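Local coordinates for protein tyrosinase (Burkholderia thailandensis, PDB 5ZRD) that probably hydroxylates monophenols such as tyrosine to catechols and oxidises these to quinones, using a pair of copper ions and molecular oxygen, at residues S49-G54 and V153-L158; H57-Q62 and N167-P172; P77-Y82 and L467-V472. One frame throughout, in Å; residues are numbered along the deposited sequence.

Contact 1: residues S49-G54 and V153-L158; sequences SFFALG and VLPVAL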
loop_
_atom_site.group_PDB
_atom_site.type_symbol
_atom_site.label_atom_id
_atom_site.label_comp_id
_atom_site.label_asym_id
_atom_site.label_seq_id
_atom_site.Cartn_x
_atom_site.Cartn_y
_atom_site.Cartn_z
ATOM N N SER A 49 21.370 28.423 7.618
ATOM C CA SER A 49 20.401 29.500 7.279
ATOM C C SER A 49 19.195 29.426 8.211
ATOM O O SER A 49 18.813 28.355 8.665
ATOM C CB SER A 49 19.915 29.390 5.856
ATOM O OG SER A 49 19.326 28.113 5.600
ATOM N N PHE A 50 18.536 30.545 8.413
ATOM C CA PHE A 50 17.342 30.521 9.221
ATOM C C PHE A 50 16.276 29.616 8.588
ATOM O O PHE A 50 15.482 29.033 9.297
ATOM C CB PHE A 50 16.798 31.926 9.439
ATOM C CG PHE A 50 15.612 31.927 10.366
ATOM C CD1 PHE A 50 15.726 31.422 11.652
ATOM C CD2 PHE A 50 14.385 32.423 9.956
ATOM C CE1 PHE A 50 14.637 31.394 12.501
ATOM C CE2 PHE A 50 13.299 32.416 10.817
ATOM C CZ PHE A 50 13.432 31.913 12.091
ATOM N N PHE A 51 16.244 29.510 7.263
ATOM C CA PHE A 51 15.163 28.776 6.619
ATOM C C PHE A 51 15.295 27.274 6.880
ATOM O O PHE A 51 14.316 26.567 7.086
ATOM C CB PHE A 51 15.143 29.019 5.108
ATOM C CG PHE A 51 14.103 28.205 4.385
ATOM C CD1 PHE A 51 12.772 28.602 4.376
ATOM C CD2 PHE A 51 14.455 27.048 3.718
ATOM C CE1 PHE A 51 11.808 27.847 3.719
ATOM C CE2 PHE A 51 13.495 26.305 3.047
ATOM C CZ PHE A 51 12.172 26.693 3.063
ATOM N N ALA A 52 16.525 26.802 6.830
ATOM C CA ALA A 52 16.816 25.415 7.079
ATOM C C ALA A 52 16.481 25.070 8.540
ATOM O O ALA A 52 15.818 24.064 8.792
ATOM C CB ALA A 52 18.272 25.154 6.762
ATOM N N LEU A 53 16.964 25.925 9.456
ATOM C CA LEU A 53 16.836 25.795 10.923
ATOM C C LEU A 53 15.355 25.810 11.293
ATOM O O LEU A 53 14.917 24.891 11.951
ATOM C CB LEU A 53 17.569 26.934 11.643
ATOM C CG LEU A 53 19.088 26.794 11.778
ATOM C CD1 LEU A 53 19.713 28.120 12.211
ATOM C CD2 LEU A 53 19.446 25.699 12.780
ATOM N N GLY A 54 14.624 26.843 10.861
ATOM C CA GLY A 54 13.174 26.924 11.088
ATOM C C GLY A 54 12.463 25.732 10.495
ATOM O O GLY A 54 11.515 25.206 11.088
ATOM N N VAL A 153 10.440 36.257 5.823
ATOM C CA VAL A 153 9.950 36.106 4.475
ATOM C C VAL A 153 10.621 34.840 3.945
ATOM O O VAL A 153 11.832 34.695 4.032
ATOM C CB VAL A 153 10.317 37.341 3.609
ATOM C CG1 VAL A 153 9.807 37.217 2.184
ATOM C CG2 VAL A 153 9.829 38.658 4.215
ATOM N N LEU A 154 9.853 33.941 3.385
ATOM C CA LEU A 154 10.389 32.690 2.941
ATOM C C LEU A 154 11.192 32.917 1.649
ATOM O O LEU A 154 10.681 33.531 0.736
ATOM C CB LEU A 154 9.214 31.740 2.713
ATOM C CG LEU A 154 8.444 31.317 3.967
ATOM C CD1 LEU A 154 7.287 30.400 3.604
ATOM C CD2 LEU A 154 9.369 30.628 4.953
ATOM N N PRO A 155 12.452 32.430 1.581
ATOM C CA PRO A 155 13.265 32.565 0.342
ATOM C C PRO A 155 12.852 31.619 -0.800
ATOM O O PRO A 155 13.110 31.912 -1.964
ATOM C CB PRO A 155 14.689 32.197 0.785
ATOM C CG PRO A 155 14.463 31.231 1.921
ATOM C CD PRO A 155 13.279 31.831 2.652
ATOM N N VAL A 156 12.286 30.468 -0.438
ATOM C CA VAL A 156 11.713 29.514 -1.355
ATOM C C VAL A 156 10.383 29.092 -0.758
ATOM O O VAL A 156 10.110 29.391 0.405
ATOM C CB VAL A 156 12.599 28.276 -1.569
ATOM C CG1 VAL A 156 13.912 28.636 -2.239
ATOM C CG2 VAL A 156 12.848 27.550 -0.266
ATOM N N ALA A 157 9.613 28.369 -1.551
ATOM C CA ALA A 157 8.294 27.956 -1.138
ATOM C C ALA A 157 8.400 26.700 -0.270
ATOM O O ALA A 157 9.276 25.895 -0.424
ATOM C CB ALA A 157 7.415 27.708 -2.343
ATOM N N LEU A 158 7.483 26.598 0.657
ATOM C CA LEU A 158 7.172 25.360 1.289
ATOM C C LEU A 158 6.180 24.670 0.375
ATOM O O LEU A 158 5.037 25.085 0.300
ATOM C CB LEU A 158 6.524 25.624 2.649
ATOM C CG LEU A 158 7.459 26.168 3.719
ATOM C CD1 LEU A 158 6.668 26.583 4.946
ATOM C CD2 LEU A 158 8.503 25.125 4.083
#
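Phe51 is the bump of this contact, and Leu154, Pro155, Val156 and Leu158 form the hollow that takes it. It is the only residue of 49-54 to touch 153-158, and its ring enters a concave bend of that loop. With CG anti to the backbone N (chi1 176°), the ring stands out from the first turn of helix 50-57 toward the bend. Pro155 lines the near part of the hollow: its CD lies 3.7 Å from Phe51 CD1, and its CG sits by the root of the ring, 3.9 Å from Phe51 CB. The two side chains meet at a slant.

Farther out, a methyl of Val156 closes the hollow beyond the ring. CG2 of Val156 comes to 3.5 Å from Phe51 CZ and 3.6 Å from Phe51 CE2, the tightest packing here, while the valine side chain runs across the phenylalanine at about a right angle. Leu154 meets the ring edge instead, its CD2 lying in the ring plane 3.9 Å from Phe51 CE1. Leu158 slides past in the opposite direction and touches more lightly, with CD2 at 4.1 Å from Phe51 CZ.

No hydrogen bond crosses the gap, so complementary shape does the joining. Behind the bump, Ser49 is the N-cap of the helix, its OG accepting a weak bond from Ala52 N, while Pro44 also packs on Phe51. The arrangement is a single aromatic knob from a capped helix start seated in an apolar loop pocket, in the tyrosinase central domain, on the helix that leads to the copper ligand His57.

Contact 2: residues H57-Q62 and N167-P172; sequences HGEPFQ and NIYEKP. With CU (copper (II) ion), chain J.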
loop_
_atom_site.group_PDB
_atom_site.type_symbol
_atom_site.label_atom_id
_atom_site.label_comp_id
_atom_site.label_asym_id
_atom_site.label_seq_id
_atom_site.Cartn_x
_atom_site.Cartn_y
_atom_site.Cartn_z
ATOM N N HIS A 57 11.937 22.116 12.517
ATOM C CA HIS A 57 10.908 21.958 13.510
ATOM C C HIS A 57 9.767 21.109 12.954
ATOM O O HIS A 57 9.405 20.067 13.512
ATOM C CB HIS A 57 10.391 23.339 13.951
ATOM C CG HIS A 57 9.545 23.270 15.167
ATOM N ND1 HIS A 57 8.181 23.345 15.112
ATOM C CD2 HIS A 57 9.874 23.064 16.460
ATOM C CE1 HIS A 57 7.702 23.229 16.331
ATOM N NE2 HIS A 57 8.719 23.031 17.168
ATOM N N GLY A 58 9.233 21.581 11.843
ATOM C CA GLY A 58 8.037 21.061 11.210
ATOM C C GLY A 58 8.229 20.907 9.698
ATOM O O GLY A 58 8.963 20.040 9.243
ATOM N N GLU A 59 7.541 21.749 8.929
ATOM C CA GLU A 59 7.649 21.735 7.497
ATOM C C GLU A 59 8.938 22.448 7.104
ATOM O O GLU A 59 9.287 23.427 7.727
ATOM C CB GLU A 59 6.467 22.461 6.861
ATOM C CG GLU A 59 5.107 21.825 7.103
ATOM C CD GLU A 59 3.995 22.743 6.621
ATOM O OE1 GLU A 59 4.258 23.527 5.722
ATOM O OE2 GLU A 59 2.884 22.673 7.129
ATOM N N PRO A 60 9.632 21.999 6.070
ATOM C CA PRO A 60 9.209 20.954 5.147
ATOM C C PRO A 60 9.326 19.561 5.762
ATOM O O PRO A 60 10.279 19.275 6.510
ATOM C CB PRO A 60 10.152 21.029 3.936
ATOM C CG PRO A 60 11.355 21.768 4.448
ATOM C CD PRO A 60 10.893 22.603 5.633
ATOM N N PHE A 61 8.326 18.761 5.415
ATOM C CA PHE A 61 8.111 17.474 5.995
ATOM C C PHE A 61 8.812 16.382 5.173
ATOM O O PHE A 61 8.945 16.540 4.000
ATOM C CB PHE A 61 6.619 17.134 6.020
ATOM C CG PHE A 61 5.754 17.870 7.020
ATOM C CD1 PHE A 61 6.225 18.209 8.285
ATOM C CD2 PHE A 61 4.420 18.104 6.744
ATOM C CE1 PHE A 61 5.398 18.815 9.216
ATOM C CE2 PHE A 61 3.598 18.703 7.681
ATOM C CZ PHE A 61 4.088 19.065 8.910
ATOM N N GLN A 62 9.192 15.276 5.829
ATOM C CA GLN A 62 9.290 13.975 5.215
ATOM C C GLN A 62 7.996 13.182 5.444
ATOM O O GLN A 62 7.388 13.307 6.463
ATOM C CB GLN A 62 10.442 13.199 5.832
ATOM C CG GLN A 62 11.779 13.885 5.641
ATOM C CD GLN A 62 12.902 13.064 6.221
ATOM O OE1 GLN A 62 13.758 13.605 6.918
ATOM N NE2 GLN A 62 12.884 11.756 5.961
ATOM N N ASN A 167 -2.003 22.142 -0.890
ATOM C CA ASN A 167 -2.650 21.825 0.392
ATOM C C ASN A 167 -2.244 22.856 1.454
ATOM O O ASN A 167 -1.404 23.726 1.192
ATOM C CB ASN A 167 -2.328 20.381 0.785
ATOM C CG ASN A 167 -0.854 20.254 1.045
ATOM O OD1 ASN A 167 -0.324 21.116 1.711
ATOM N ND2 ASN A 167 -0.184 19.279 0.465
ATOM N N ILE A 168 -2.804 22.724 2.658
ATOM C CA ILE A 168 -2.709 23.792 3.637
ATOM C C ILE A 168 -1.328 23.759 4.294
ATOM O O ILE A 168 -0.944 24.734 4.975
ATOM C CB ILE A 168 -3.858 23.768 4.668
ATOM C CG1 ILE A 168 -3.929 22.457 5.447
ATOM C CG2 ILE A 168 -5.201 24.092 4.010
ATOM C CD1 ILE A 168 -4.950 22.464 6.527
ATOM N N TYR A 169 -0.551 22.702 4.050
ATOM C CA TYR A 169 0.854 22.755 4.434
ATOM C C TYR A 169 1.603 23.823 3.634
ATOM O O TYR A 169 2.598 24.343 4.119
ATOM C CB TYR A 169 1.592 21.440 4.187
ATOM C CG TYR A 169 1.070 20.238 4.912
ATOM C CD1 TYR A 169 0.292 20.361 6.054
ATOM C CD2 TYR A 169 1.386 18.961 4.473
ATOM C CE1 TYR A 169 -0.196 19.241 6.719
ATOM C CE2 TYR A 169 0.909 17.834 5.128
ATOM C CZ TYR A 169 0.125 17.974 6.266
ATOM O OH TYR A 169 -0.378 16.885 6.920
ATOM N N GLU A 170 1.144 24.125 2.413
ATOM C CA GLU A 170 1.989 24.803 1.400
ATOM C C GLU A 170 1.891 26.306 1.561
ATOM O O GLU A 170 0.806 26.836 1.903
ATOM C CB GLU A 170 1.596 24.351 -0.008
ATOM C CG GLU A 170 1.859 22.866 -0.210
ATOM C CD GLU A 170 1.759 22.417 -1.642
ATOM O OE1 GLU A 170 2.539 21.537 -2.043
ATOM O OE2 GLU A 170 0.879 22.943 -2.317
ATOM N N LYS A 171 3.038 26.955 1.325
ATOM C CA LYS A 171 3.162 28.383 1.442
ATOM C C LYS A 171 4.153 28.879 0.395
ATOM O O LYS A 171 5.263 28.336 0.294
ATOM C CB LYS A 171 3.554 28.721 2.885
ATOM C CG LYS A 171 2.360 28.975 3.789
ATOM C CD LYS A 171 2.477 28.582 5.232
ATOM C CE LYS A 171 2.438 29.764 6.161
ATOM N NZ LYS A 171 1.490 29.606 7.293
ATOM N N PRO A 172 3.759 29.915 -0.387
ATOM C CA PRO A 172 4.593 30.325 -1.515
ATOM C C PRO A 172 5.885 31.046 -1.118
ATOM O O PRO A 172 5.988 31.612 -0.007
ATOM C CB PRO A 172 3.740 31.364 -2.261
ATOM C CG PRO A 172 2.962 32.049 -1.158
ATOM C CD PRO A 172 2.638 30.883 -0.242
HETATM CU CU CU J . 8.460 22.285 19.011
HETATM O O HOH W 1 1.011 24.911 7.311
#
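Phe61 and Tyr169 form the tightly packed half of this contact, a T-shaped aromatic pair. The edge of Phe61 drives into the face of Tyr169: CE2 of Phe61 stands 3.7 Å above the tyrosine plane, over its centre, and the two planes are at 90°. The phenylalanine is backed in turn by Glu59, whose CG lies over the middle of its ring, 3.4 Å above the plane. At the far end of the tyrosine, OH takes a hydrogen bond from Val472 N and also bonds a glycerol, and these hold the hydroxyl end in place.

Glu59 carries the polar half. Its chain runs extended beyond CG (chi2 171°), and its carboxylate reaches the root of Tyr169, with OE2 3.4 Å from Tyr169 CB. OE1 lies 2.4 Å from Tyr169 O, and an acid proton may lie between the two oxygens. A water fills in beside it, donating to Glu59 OE2 at 2.9 Å and to Ile168 O at 3.1 Å, so one water links this buried acid to the 167-170 type I turn.

The loose side is at Pro60, which follows a cis peptide bond, is exposed and turns away from 167-172. At the start of the segment, His57 NE2 binds a copper at 2.0 Å. With His85 and His94 it completes the three-histidine site of one metal in a type 3 dicopper centre.

Contact 3: residues P77-Y82 and L467-V472; sequences PYWGGY and LSRWNV. With GOL (glycerol), chain F.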
loop_
_atom_site.group_PDB
_atom_site.type_symbol
_atom_site.label_atom_id
_atom_site.label_comp_id
_atom_site.label_asym_id
_atom_site.label_seq_id
_atom_site.Cartn_x
_atom_site.Cartn_y
_atom_site.Cartn_z
ATOM N N PRO A 77 -1.203 8.357 13.364
ATOM C CA PRO A 77 -0.600 9.666 13.191
ATOM C C PRO A 77 0.923 9.592 13.295
ATOM O O PRO A 77 1.415 8.766 14.016
ATOM C CB PRO A 77 -1.158 10.504 14.345
ATOM C CG PRO A 77 -1.531 9.474 15.399
ATOM C CD PRO A 77 -1.966 8.254 14.614
ATOM N N TYR A 78 1.630 10.443 12.567
ATOM C CA TYR A 78 3.085 10.542 12.628
ATOM C C TYR A 78 3.472 11.995 12.343
ATOM O O TYR A 78 2.618 12.772 11.906
ATOM C CB TYR A 78 3.753 9.570 11.652
ATOM C CG TYR A 78 3.609 9.931 10.194
ATOM C CD1 TYR A 78 2.477 9.575 9.478
ATOM C CD2 TYR A 78 4.615 10.598 9.519
ATOM C CE1 TYR A 78 2.350 9.869 8.129
ATOM C CE2 TYR A 78 4.496 10.919 8.176
ATOM C CZ TYR A 78 3.361 10.552 7.473
ATOM O OH TYR A 78 3.234 10.885 6.152
ATOM N N TRP A 79 4.739 12.337 12.602
ATOM C CA TRP A 79 5.217 13.718 12.409
ATOM C C TRP A 79 6.387 13.743 11.428
ATOM O O TRP A 79 7.411 13.049 11.655
ATOM C CB TRP A 79 5.651 14.320 13.742
ATOM C CG TRP A 79 5.995 15.768 13.702
ATOM C CD1 TRP A 79 7.146 16.334 14.167
ATOM C CD2 TRP A 79 5.168 16.849 13.236
ATOM N NE1 TRP A 79 7.102 17.696 13.998
ATOM C CE2 TRP A 79 5.898 18.038 13.429
ATOM C CE3 TRP A 79 3.895 16.949 12.672
ATOM C CZ2 TRP A 79 5.375 19.296 13.097
ATOM C CZ3 TRP A 79 3.383 18.193 12.343
ATOM C CH2 TRP A 79 4.115 19.351 12.551
ATOM N N GLY A 80 6.227 14.570 10.381
ATOM C CA GLY A 80 7.214 14.707 9.317
ATOM C C GLY A 80 8.252 15.753 9.646
ATOM O O GLY A 80 9.119 16.067 8.826
ATOM N N GLY A 81 8.115 16.393 10.798
ATOM C CA GLY A 81 9.173 17.282 11.277
ATOM C C GLY A 81 10.023 16.535 12.284
ATOM O O GLY A 81 9.720 15.376 12.594
ATOM N N TYR A 82 11.060 17.191 12.792
ATOM C CA TYR A 82 11.976 16.597 13.747
ATOM C C TYR A 82 11.565 16.921 15.198
ATOM O O TYR A 82 12.037 16.261 16.159
ATOM C CB TYR A 82 13.374 17.105 13.417
ATOM C CG TYR A 82 14.003 16.470 12.203
ATOM C CD1 TYR A 82 14.266 15.111 12.186
ATOM C CD2 TYR A 82 14.301 17.209 11.061
ATOM C CE1 TYR A 82 14.823 14.494 11.076
ATOM C CE2 TYR A 82 14.893 16.619 9.957
ATOM C CZ TYR A 82 15.168 15.259 9.976
ATOM O OH TYR A 82 15.721 14.628 8.902
ATOM N N LEU A 467 -1.626 22.316 21.711
ATOM C CA LEU A 467 -0.848 22.732 20.551
ATOM C C LEU A 467 -0.760 21.545 19.622
ATOM O O LEU A 467 -0.235 20.512 20.021
ATOM C CB LEU A 467 0.558 23.120 20.987
ATOM C CG LEU A 467 1.525 23.536 19.894
ATOM C CD1 LEU A 467 1.021 24.770 19.163
ATOM C CD2 LEU A 467 2.898 23.803 20.491
ATOM N N SER A 468 -1.333 21.686 18.448
ATOM C CA SER A 468 -1.363 20.562 17.552
ATOM C C SER A 468 -0.828 21.008 16.185
ATOM O O SER A 468 0.093 21.826 16.113
ATOM C CB SER A 468 -2.740 19.971 17.511
ATOM O OG SER A 468 -2.753 18.796 16.702
ATOM N N ARG A 469 -1.432 20.533 15.115
ATOM C CA ARG A 469 -0.837 20.620 13.791
ATOM C C ARG A 469 -1.965 20.744 12.759
ATOM O O ARG A 469 -3.085 20.255 13.017
ATOM C CB ARG A 469 -0.045 19.332 13.561
ATOM C CG ARG A 469 -0.923 18.099 13.720
ATOM C CD ARG A 469 -0.299 16.808 13.249
ATOM N NE ARG A 469 -0.160 16.921 11.815
ATOM C CZ ARG A 469 0.449 16.035 11.045
ATOM N NH1 ARG A 469 0.504 16.245 9.737
ATOM N NH2 ARG A 469 0.976 14.952 11.592
ATOM N N TRP A 470 -1.711 21.381 11.620
ATOM C CA TRP A 470 -2.622 21.226 10.501
ATOM C C TRP A 470 -2.436 19.826 9.920
ATOM O O TRP A 470 -1.306 19.376 9.865
ATOM C CB TRP A 470 -2.331 22.278 9.432
ATOM C CG TRP A 470 -2.461 23.678 9.925
ATOM C CD1 TRP A 470 -1.463 24.595 10.054
ATOM C CD2 TRP A 470 -3.669 24.318 10.366
ATOM N NE1 TRP A 470 -1.967 25.770 10.531
ATOM C CE2 TRP A 470 -3.319 25.635 10.729
ATOM C CE3 TRP A 470 -5.005 23.916 10.456
ATOM C CZ2 TRP A 470 -4.261 26.557 11.193
ATOM C CZ3 TRP A 470 -5.940 24.831 10.891
ATOM C CH2 TRP A 470 -5.570 26.140 11.239
ATOM N N ASN A 471 -3.514 19.211 9.434
ATOM C CA ASN A 471 -3.471 17.884 8.805
ATOM C C ASN A 471 -4.055 17.882 7.396
ATOM O O ASN A 471 -5.140 18.420 7.153
ATOM C CB ASN A 471 -4.336 16.861 9.528
ATOM C CG ASN A 471 -3.577 16.160 10.625
ATOM O OD1 ASN A 471 -3.942 16.277 11.788
ATOM N ND2 ASN A 471 -2.538 15.435 10.248
ATOM N N VAL A 472 -3.345 17.194 6.520
ATOM C CA VAL A 472 -3.828 16.830 5.183
ATOM C C VAL A 472 -3.991 15.312 5.142
ATOM O O VAL A 472 -3.005 14.600 5.264
ATOM C CB VAL A 472 -2.830 17.257 4.093
ATOM C CG1 VAL A 472 -3.293 16.825 2.707
ATOM C CG2 VAL A 472 -2.542 18.739 4.146
HETATM C C1 GOL F . 1.826 14.025 6.621
HETATM O O1 GOL F . 0.550 14.572 6.201
HETATM C C2 GOL F . 1.955 13.726 8.118
HETATM O O2 GOL F . 0.646 13.491 8.618
HETATM C C3 GOL F . 2.420 14.897 8.964
HETATM O O3 GOL F . 3.796 15.192 9.110
#
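The carbonyl oxygen of Tyr78 receives the shortest sound polar bond, from Arg469 NH2 at 2.7 Å. It lies at the guanidinium edge, but the N-H···O angle is just 120°, so the bond counts as weak. The side chain bends at CG-CD (chi3 -67°) to bring the guanidinium there, and NE makes a straighter though long bond, also weak, back to Trp470 O at 3.3 Å.

Trp79 approaches one face of the guanidinium with the rim of its six-membered ring. Its CE3 lies 3.7 Å from Arg469 NH2 and its CZ3 3.8 Å from Arg469 NE, and the planes stand 79° apart. Farther along this indole, NE1 gives a weak bond to His57 O, next to the copper site.

A glycerol, probably from crystallisation, occupies the neighbouring pocket. Its O3 accepts from Gly80 N at 2.8 Å, and its C2 rests 3.5 Å above the Tyr78 ring, off toward the rim; its fit against Arg469 is too close to be trusted in detail. The weak bonds and edge-on packing imply a polar seam between the two loops, built round one arginine, with a small polyol beside it in the crystal.

Overall arrangement
Contact 2 is the most buried and lies between the other two, its centre 11 Å from that of contact 1 and 10 Å from that of contact 3; both neighbours are partly buried. Contact 1 uses the start of helix 50-57, contact 2 the loop that follows it, and their second loops meet where Leu158 N probably bonds Lys171 O. Contacts 2 and 3 join where Tyr169 CE1 packs on Trp470 O. The chemistry shifts along this row: purely apolar in 49-54/153-158, aromatic with a buried acid in 57-62/167-172, then guanidinium and carbonyl beside a glycerol in 77-82/467-472. Contacts 2 and 3 also touch the second subunit.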